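Local coordinates for protein Obg-like ATPase 1 (Schizosaccharomyces pombe, PDB 1NI3) that hydrolyses ATP, and GTP less efficiently, and negatively regulates the G2/M transition of the cell cycle, at residues A[58-63]-A[86-91]; A[20-25]-A[115-120]. All coordinates share one frame; numbering follows the deposited sequence.

Contact 1. Residues A[58-63]-A[86-91]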
ATOM      1  N   PRO A  58      16.299  -1.589   9.878  1.00 68.01           N
ATOM      2  CA  PRO A  58      15.774  -2.801  10.509  1.00 64.53           C
ATOM      3  C   PRO A  58      14.249  -2.930  10.495  1.00 60.76           C
ATOM      4  O   PRO A  58      13.726  -4.009  10.238  1.00 59.54           O
ATOM      5  CB  PRO A  58      16.345  -2.719  11.918  1.00 65.62           C
ATOM      6  CG  PRO A  58      17.657  -2.052  11.692  1.00 68.50           C
ATOM      7  CD  PRO A  58      17.291  -0.934  10.749  1.00 68.41           C
ATOM      8  N   GLU A  59      13.535  -1.842  10.766  1.00 57.43           N
ATOM      9  CA  GLU A  59      12.072  -1.903  10.778  1.00 55.10           C
ATOM     10  C   GLU A  59      11.471  -1.648   9.403  1.00 53.52           C
ATOM     11  O   GLU A  59      10.246  -1.590   9.247  1.00 49.92           O
ATOM     12  CB  GLU A  59      11.494  -0.892  11.767  1.00 57.97           C
ATOM     13  CG  GLU A  59      11.895  -1.114  13.206  1.00 57.76           C
ATOM     14  CD  GLU A  59      13.376  -0.982  13.403  1.00 59.27           C
ATOM     15  OE1 GLU A  59      13.932   0.076  13.025  1.00 56.85           O
ATOM     16  OE2 GLU A  59      13.986  -1.938  13.932  1.00 61.80           O
ATOM     17  N   GLU A  60      12.336  -1.485   8.409  1.00 52.65           N
ATOM     18  CA  GLU A  60      11.889  -1.250   7.048  1.00 52.22           C
ATOM     19  C   GLU A  60      12.249  -2.420   6.154  1.00 51.28           C
ATOM     20  O   GLU A  60      13.366  -2.929   6.202  1.00 51.74           O
ATOM     21  CB  GLU A  60      12.529   0.016   6.468  1.00 54.18           C
ATOM     22  CG  GLU A  60      12.126   0.284   5.025  1.00 57.86           C
ATOM     23  CD  GLU A  60      12.579   1.640   4.523  1.00 61.83           C
ATOM     24  OE1 GLU A  60      13.793   1.924   4.607  1.00 63.71           O
ATOM     25  OE2 GLU A  60      11.723   2.427   4.054  1.00 63.69           O
ATOM     26  N   ALA A  61      11.293  -2.831   5.332  1.00 48.76           N
ATOM     27  CA  ALA A  61      11.510  -3.915   4.394  1.00 45.32           C
ATOM     28  C   ALA A  61      11.162  -3.423   2.988  1.00 42.62           C
ATOM     29  O   ALA A  61      10.123  -2.788   2.786  1.00 39.40           O
ATOM     30  CB  ALA A  61      10.649  -5.119   4.773  1.00 43.02           C
ATOM     31  N   LYS A  62      12.064  -3.675   2.039  1.00 42.08           N
ATOM     32  CA  LYS A  62      11.868  -3.305   0.632  1.00 42.73           C
ATOM     33  C   LYS A  62      11.454  -4.599  -0.072  1.00 42.42           C
ATOM     34  O   LYS A  62      12.314  -5.367  -0.503  1.00 43.92           O
ATOM     35  CB  LYS A  62      13.183  -2.827  -0.009  1.00 44.30           C
ATOM     36  CG  LYS A  62      13.838  -1.585   0.585  1.00 48.81           C
ATOM     37  CD  LYS A  62      12.993  -0.349   0.351  1.00 55.44           C
ATOM     38  CE  LYS A  62      13.525   0.876   1.083  1.00 56.96           C
ATOM     39  NZ  LYS A  62      12.489   1.954   1.105  1.00 58.49           N
ATOM     40  N   VAL A  63      10.156  -4.863  -0.182  1.00 41.04           N
ATOM     41  CA  VAL A  63       9.713  -6.105  -0.821  1.00 40.99           C
ATOM     42  C   VAL A  63       9.586  -5.929  -2.336  1.00 40.47           C
ATOM     43  O   VAL A  63       9.000  -4.956  -2.816  1.00 40.14           O
ATOM     44  CB  VAL A  63       8.359  -6.566  -0.256  1.00 40.67           C
ATOM     45  CG1 VAL A  63       8.068  -8.008  -0.663  1.00 36.34           C
ATOM     46  CG2 VAL A  63       8.378  -6.418   1.233  1.00 41.43           C
ATOM     47  N   PHE A  86       9.625  -1.965  -6.067  1.00 38.14           N
ATOM     48  CA  PHE A  86       9.624  -2.263  -4.648  1.00 37.58           C
ATOM     49  C   PHE A  86       8.517  -1.605  -3.857  1.00 36.53           C
ATOM     50  O   PHE A  86       8.220  -0.424  -4.060  1.00 38.41           O
ATOM     51  CB  PHE A  86      10.969  -1.895  -4.028  1.00 38.90           C
ATOM     52  CG  PHE A  86      12.084  -2.796  -4.456  1.00 45.87           C
ATOM     53  CD1 PHE A  86      12.932  -2.442  -5.492  1.00 47.44           C
ATOM     54  CD2 PHE A  86      12.265  -4.032  -3.845  1.00 47.88           C
ATOM     55  CE1 PHE A  86      13.957  -3.306  -5.915  1.00 46.02           C
ATOM     56  CE2 PHE A  86      13.287  -4.901  -4.264  1.00 46.83           C
ATOM     57  CZ  PHE A  86      14.131  -4.535  -5.300  1.00 43.38           C
ATOM     58  N   LEU A  87       7.887  -2.388  -2.979  1.00 33.25           N
ATOM     59  CA  LEU A  87       6.845  -1.884  -2.077  1.00 32.37           C
ATOM     60  C   LEU A  87       7.496  -1.789  -0.700  1.00 29.71           C
ATOM     61  O   LEU A  87       8.036  -2.773  -0.181  1.00 28.99           O
ATOM     62  CB  LEU A  87       5.640  -2.836  -1.959  1.00 32.03           C
ATOM     63  CG  LEU A  87       4.668  -2.423  -0.832  1.00 30.32           C
ATOM     64  CD1 LEU A  87       4.004  -1.108  -1.196  1.00 29.20           C
ATOM     65  CD2 LEU A  87       3.618  -3.488  -0.592  1.00 27.37           C
ATOM     66  N   THR A  88       7.457  -0.601  -0.120  1.00 28.80           N
ATOM     67  CA  THR A  88       8.031  -0.384   1.198  1.00 32.83           C
ATOM     68  C   THR A  88       7.027  -0.851   2.269  1.00 32.09           C
ATOM     69  O   THR A  88       5.832  -0.541   2.210  1.00 32.43           O
ATOM     70  CB  THR A  88       8.376   1.103   1.386  1.00 34.61           C
ATOM     71  OG1 THR A  88       9.307   1.489   0.366  1.00 40.89           O
ATOM     72  CG2 THR A  88       8.999   1.350   2.753  1.00 35.90           C
ATOM     73  N   VAL A  89       7.506  -1.627   3.234  1.00 30.08           N
ATOM     74  CA  VAL A  89       6.642  -2.123   4.292  1.00 31.61           C
ATOM     75  C   VAL A  89       7.290  -1.861   5.647  1.00 31.55           C
ATOM     76  O   VAL A  89       8.384  -2.350   5.924  1.00 30.33           O
ATOM     77  CB  VAL A  89       6.379  -3.636   4.101  1.00 32.39           C
ATOM     78  CG1 VAL A  89       5.377  -4.139   5.137  1.00 32.96           C
ATOM     79  CG2 VAL A  89       5.882  -3.900   2.700  1.00 29.12           C
ATOM     80  N   PHE A  90       6.605  -1.086   6.486  1.00 33.62           N
ATOM     81  CA  PHE A  90       7.127  -0.753   7.806  1.00 34.01           C
ATOM     82  C   PHE A  90       6.564  -1.544   8.969  1.00 34.97           C
ATOM     83  O   PHE A  90       5.352  -1.806   9.058  1.00 32.93           O
ATOM     84  CB  PHE A  90       6.959   0.733   8.099  1.00 34.29           C
ATOM     85  CG  PHE A  90       8.113   1.566   7.623  1.00 40.86           C
ATOM     86  CD1 PHE A  90       7.952   2.474   6.587  1.00 41.76           C
ATOM     87  CD2 PHE A  90       9.380   1.417   8.186  1.00 39.52           C
ATOM     88  CE1 PHE A  90       9.032   3.214   6.117  1.00 42.26           C
ATOM     89  CE2 PHE A  90      10.468   2.158   7.717  1.00 38.01           C
ATOM     90  CZ  PHE A  90      10.298   3.056   6.686  1.00 38.52           C
ATOM     91  N   ASP A  91       7.479  -1.922   9.857  1.00 34.97           N
ATOM     92  CA  ASP A  91       7.154  -2.669  11.058  1.00 35.02           C
ATOM     93  C   ASP A  91       6.862  -1.676  12.186  1.00 35.20           C
ATOM     94  O   ASP A  91       7.677  -1.454  13.074  1.00 33.82           O
ATOM     95  CB  ASP A  91       8.321  -3.576  11.429  1.00 36.66           C
ATOM     96  CG  ASP A  91       8.108  -4.273  12.744  1.00 38.29           C
ATOM     97  OD1 ASP A  91       6.949  -4.657  13.021  1.00 39.66           O
ATOM     98  OD2 ASP A  91       9.093  -4.447  13.497  1.00 37.79           O
TER
HETATM   99  O   HOH W   1      11.846  -4.387  12.845  1.00 41.80           O
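Ala61 and Val89 sit opposite each other at the middle of an antiparallel pair, strand 60-63 against strand 86-90. The pair belongs to the G domain of this Obg-family P-loop NTPase, and the angle between the strands is 158°. Strand 86-90 leads into Asp91, the first residue of what is probably the DxxG (G3, Walker B) motif of G proteins.

Backbone bonds set the register. Ala61 and Val89 exchange two bonds, and so do Val63 and Leu87. The shortest runs from Leu87 N to Val63 O, 2.8 Å. Past the end of strand 86-90 the ladder gains one more rung, Asp91 N to Glu59 O at 2.9 Å.

Apolar contacts lie on the face of Ala61, Val63, Leu87 and Val89. CG2 of Val63 meets CG2 of Val89 at 3.8 Å. Helix 33-42 packs on this face through Phe37, Ile40 and Thr41.

The other face carries Glu60, Lys62, Thr88 and Phe90. CG of Glu60 is anti to the backbone N (chi1 178°), and the chain is extended beyond it. It passes obliquely by the Phe90 ring, and CB packs against Phe90 CE2. The carboxylate and ring planes are 24° apart.

Polar contacts on this face centre on Lys62 NZ. Its salt bridge with Glu60 OE2, 3.1 Å, stays within strand 60-63. Its weak hydrogen bond to Thr88 OG1 crosses to the other strand.

Asp91 lies near Ser34, a magnesium ligand by similarity. A water lies between Asp91 OD2 (2.8 Å) and Pro58 O (3.2 Å).

Contact 2. Residues A[20-25]-A[115-120]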
ATOM      1  N   ASN A  20       7.122   7.726  -3.922  1.00 59.52           N
ATOM      2  CA  ASN A  20       7.628   6.937  -2.803  1.00 58.80           C
ATOM      3  C   ASN A  20       6.638   6.874  -1.644  1.00 55.62           C
ATOM      4  O   ASN A  20       6.866   7.476  -0.596  1.00 52.78           O
ATOM      5  CB  ASN A  20       8.946   7.518  -2.315  1.00 63.07           C
ATOM      6  CG  ASN A  20       8.878   9.005  -2.165  1.00 70.74           C
ATOM      7  OD1 ASN A  20       9.051   9.742  -3.130  1.00 75.42           O
ATOM      8  ND2 ASN A  20       8.592   9.466  -0.950  1.00 75.24           N
ATOM      9  N   LEU A  21       5.539   6.149  -1.848  1.00 53.21           N
ATOM     10  CA  LEU A  21       4.503   5.965  -0.832  1.00 49.58           C
ATOM     11  C   LEU A  21       4.868   4.669  -0.100  1.00 50.56           C
ATOM     12  O   LEU A  21       5.440   3.761  -0.706  1.00 54.51           O
ATOM     13  CB  LEU A  21       3.141   5.811  -1.512  1.00 44.17           C
ATOM     14  CG  LEU A  21       2.749   6.976  -2.415  1.00 41.29           C
ATOM     15  CD1 LEU A  21       1.424   6.737  -3.149  1.00 37.06           C
ATOM     16  CD2 LEU A  21       2.661   8.189  -1.528  1.00 40.89           C
ATOM     17  N   LYS A  22       4.565   4.572   1.191  1.00 47.45           N
ATOM     18  CA  LYS A  22       4.901   3.358   1.940  1.00 45.10           C
ATOM     19  C   LYS A  22       3.702   2.781   2.713  1.00 43.26           C
ATOM     20  O   LYS A  22       2.693   3.459   2.903  1.00 41.44           O
ATOM     21  CB  LYS A  22       6.059   3.662   2.895  1.00 46.01           C
ATOM     22  CG  LYS A  22       5.842   4.900   3.770  1.00 50.13           C
ATOM     23  CD  LYS A  22       7.130   5.466   4.377  1.00 51.05           C
ATOM     24  CE  LYS A  22       8.022   6.136   3.322  1.00 52.09           C
ATOM     25  NZ  LYS A  22       8.511   5.180   2.281  1.00 52.66           N
ATOM     26  N   THR A  23       3.810   1.521   3.133  1.00 40.51           N
ATOM     27  CA  THR A  23       2.746   0.860   3.883  1.00 38.01           C
ATOM     28  C   THR A  23       3.346   0.396   5.205  1.00 38.25           C
ATOM     29  O   THR A  23       4.529   0.042   5.261  1.00 36.84           O
ATOM     30  CB  THR A  23       2.225  -0.398   3.167  1.00 37.55           C
ATOM     31  OG1 THR A  23       3.224  -1.425   3.206  1.00 38.62           O
ATOM     32  CG2 THR A  23       1.908  -0.099   1.718  1.00 32.57           C
ATOM     33  N   GLY A  24       2.537   0.398   6.265  1.00 34.38           N
ATOM     34  CA  GLY A  24       3.013  -0.034   7.571  1.00 32.74           C
ATOM     35  C   GLY A  24       2.113  -1.133   8.092  1.00 34.40           C
ATOM     36  O   GLY A  24       0.931  -1.162   7.752  1.00 35.35           O
ATOM     37  N   ILE A  25       2.665  -2.053   8.878  1.00 34.55           N
ATOM     38  CA  ILE A  25       1.873  -3.148   9.435  1.00 35.83           C
ATOM     39  C   ILE A  25       1.211  -2.802  10.782  1.00 41.28           C
ATOM     40  O   ILE A  25       1.884  -2.572  11.792  1.00 44.11           O
ATOM     41  CB  ILE A  25       2.733  -4.382   9.637  1.00 32.97           C
ATOM     42  CG1 ILE A  25       3.366  -4.761   8.302  1.00 35.22           C
ATOM     43  CG2 ILE A  25       1.901  -5.519  10.248  1.00 29.25           C
ATOM     44  CD1 ILE A  25       4.102  -6.092   8.298  1.00 35.33           C
ATOM     45  N   ALA A 115       3.108   8.298   9.479  1.00 41.69           N
ATOM     46  CA  ALA A 115       4.151   8.487   8.489  1.00 43.16           C
ATOM     47  C   ALA A 115       4.017   7.512   7.334  1.00 43.38           C
ATOM     48  O   ALA A 115       4.860   7.463   6.437  1.00 47.61           O
ATOM     49  CB  ALA A 115       5.515   8.330   9.140  1.00 45.16           C
ATOM     50  N   VAL A 116       2.937   6.750   7.346  1.00 41.11           N
ATOM     51  CA  VAL A 116       2.706   5.734   6.325  1.00 39.74           C
ATOM     52  C   VAL A 116       1.510   6.125   5.421  1.00 40.65           C
ATOM     53  O   VAL A 116       0.814   7.108   5.698  1.00 41.34           O
ATOM     54  CB  VAL A 116       2.523   4.365   7.045  1.00 38.89           C
ATOM     55  CG1 VAL A 116       1.133   3.795   6.831  1.00 37.58           C
ATOM     56  CG2 VAL A 116       3.621   3.420   6.634  1.00 37.02           C
ATOM     57  N   ASP A 117       1.270   5.385   4.337  1.00 40.14           N
ATOM     58  CA  ASP A 117       0.175   5.733   3.416  1.00 37.26           C
ATOM     59  C   ASP A 117      -0.872   4.639   3.181  1.00 36.92           C
ATOM     60  O   ASP A 117      -1.956   4.923   2.679  1.00 37.33           O
ATOM     61  CB  ASP A 117       0.768   6.143   2.078  1.00 37.92           C
ATOM     62  CG  ASP A 117       1.817   7.198   2.228  1.00 40.21           C
ATOM     63  OD1 ASP A 117       1.449   8.398   2.211  1.00 39.78           O
ATOM     64  OD2 ASP A 117       3.005   6.834   2.392  1.00 39.88           O
ATOM     65  N   ALA A 118      -0.535   3.396   3.527  1.00 35.87           N
ATOM     66  CA  ALA A 118      -1.432   2.253   3.383  1.00 34.91           C
ATOM     67  C   ALA A 118      -1.196   1.292   4.544  1.00 33.81           C
ATOM     68  O   ALA A 118      -0.063   0.882   4.809  1.00 34.34           O
ATOM     69  CB  ALA A 118      -1.185   1.568   2.053  1.00 38.91           C
ATOM     70  N   ILE A 119      -2.281   0.931   5.216  1.00 29.99           N
ATOM     71  CA  ILE A 119      -2.231   0.048   6.363  1.00 28.82           C
ATOM     72  C   ILE A 119      -2.503  -1.425   6.085  1.00 31.89           C
ATOM     73  O   ILE A 119      -3.430  -1.788   5.353  1.00 33.94           O
ATOM     74  CB  ILE A 119      -3.236   0.518   7.446  1.00 30.53           C
ATOM     75  CG1 ILE A 119      -2.672   1.705   8.203  1.00 28.03           C
ATOM     76  CG2 ILE A 119      -3.546  -0.602   8.421  1.00 32.52           C
ATOM     77  CD1 ILE A 119      -3.525   2.140   9.318  1.00 27.67           C
ATOM     78  N   TYR A 120      -1.669  -2.265   6.681  1.00 32.91           N
ATOM     79  CA  TYR A 120      -1.806  -3.703   6.571  1.00 35.02           C
ATOM     80  C   TYR A 120      -2.296  -4.140   7.943  1.00 38.62           C
ATOM     81  O   TYR A 120      -1.498  -4.289   8.861  1.00 43.05           O
ATOM     82  CB  TYR A 120      -0.450  -4.330   6.302  1.00 33.79           C
ATOM     83  CG  TYR A 120      -0.113  -4.432   4.835  1.00 36.40           C
ATOM     84  CD1 TYR A 120      -0.959  -5.094   3.969  1.00 37.32           C
ATOM     85  CD2 TYR A 120       1.081  -3.926   4.328  1.00 36.65           C
ATOM     86  CE1 TYR A 120      -0.636  -5.266   2.639  1.00 39.13           C
ATOM     87  CE2 TYR A 120       1.428  -4.091   2.994  1.00 35.30           C
ATOM     88  CZ  TYR A 120       0.560  -4.767   2.155  1.00 38.06           C
ATOM     89  OH  TYR A 120       0.871  -4.975   0.838  1.00 39.89           O
TER
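Asp117 has CG anti to its carbonyl carbon (chi1 -52°), beside its own backbone N, and from there OD2 reaches Lys22 N. Thr23 has OG1 between its backbone N and carbonyl carbon, near the Tyr120 ring.

OD2 of Asp117 accepts a nearly straight bond from Lys22 N, 3.0 Å, with the N-H...O angle at 173°. The donor comes on the anti side, 27° out of the carboxylate plane. Asp117 N returns a bond to Lys22 O at 2.8 Å, and Ala118 N adds a weak one to the same oxygen. OD1 forms a salt bridge with Arg16. An alanine at Asp117 would probably leave Lys22 N without this acceptor and Arg16 without its charged mate.

The parallel strands then continue. Gly24 N donates to Ala118 O, and Tyr120 N to Gly24 O, both at 3.0 Å. CG2 of Val116 packs against the Thr23-Gly24 backbone.

Thr23 OG1 lies close to Tyr120 CE2, but its hydrogen bond goes to Thr88 O. CG2 of Thr23 meets Ala118 CB at 3.5 Å. Tyr120 OH bonds Ile297 O.

Ile25 touches the P-loop region, where Lys33 is a predicted ATP-binding residue. The carboxylate and backbone N of Asp117 hold Lys22 at both its N and its O, next to the parallel ladder that leads through Ile25 to that loop. Arg16 probably offsets the charge of Asp117.

How the contacts relate
Contacts 1 and 2 are neighbours in the mixed sheet of the G domain, their centres about 9 Å apart. Strand 22-27 is the middle one, between 81-90 and 118-124, and 60-65 pairs with the far edge of 81-90. Phe90 bridges the two contacts. Its N lies 2.7 Å from Thr23 O and its O 2.7 Å from Ile25 N, both probable hydrogen bonds. Along the chain, 20-25 comes first, then 58-63, 86-91 and 115-120, so both strands of contact 1 fall between the two halves of contact 2. The parallel strands 22-27 and 81-90 run toward the predicted ATP site at their C-terminal ends. The first leads into the P-loop, the second into the segment beginning at Asp91.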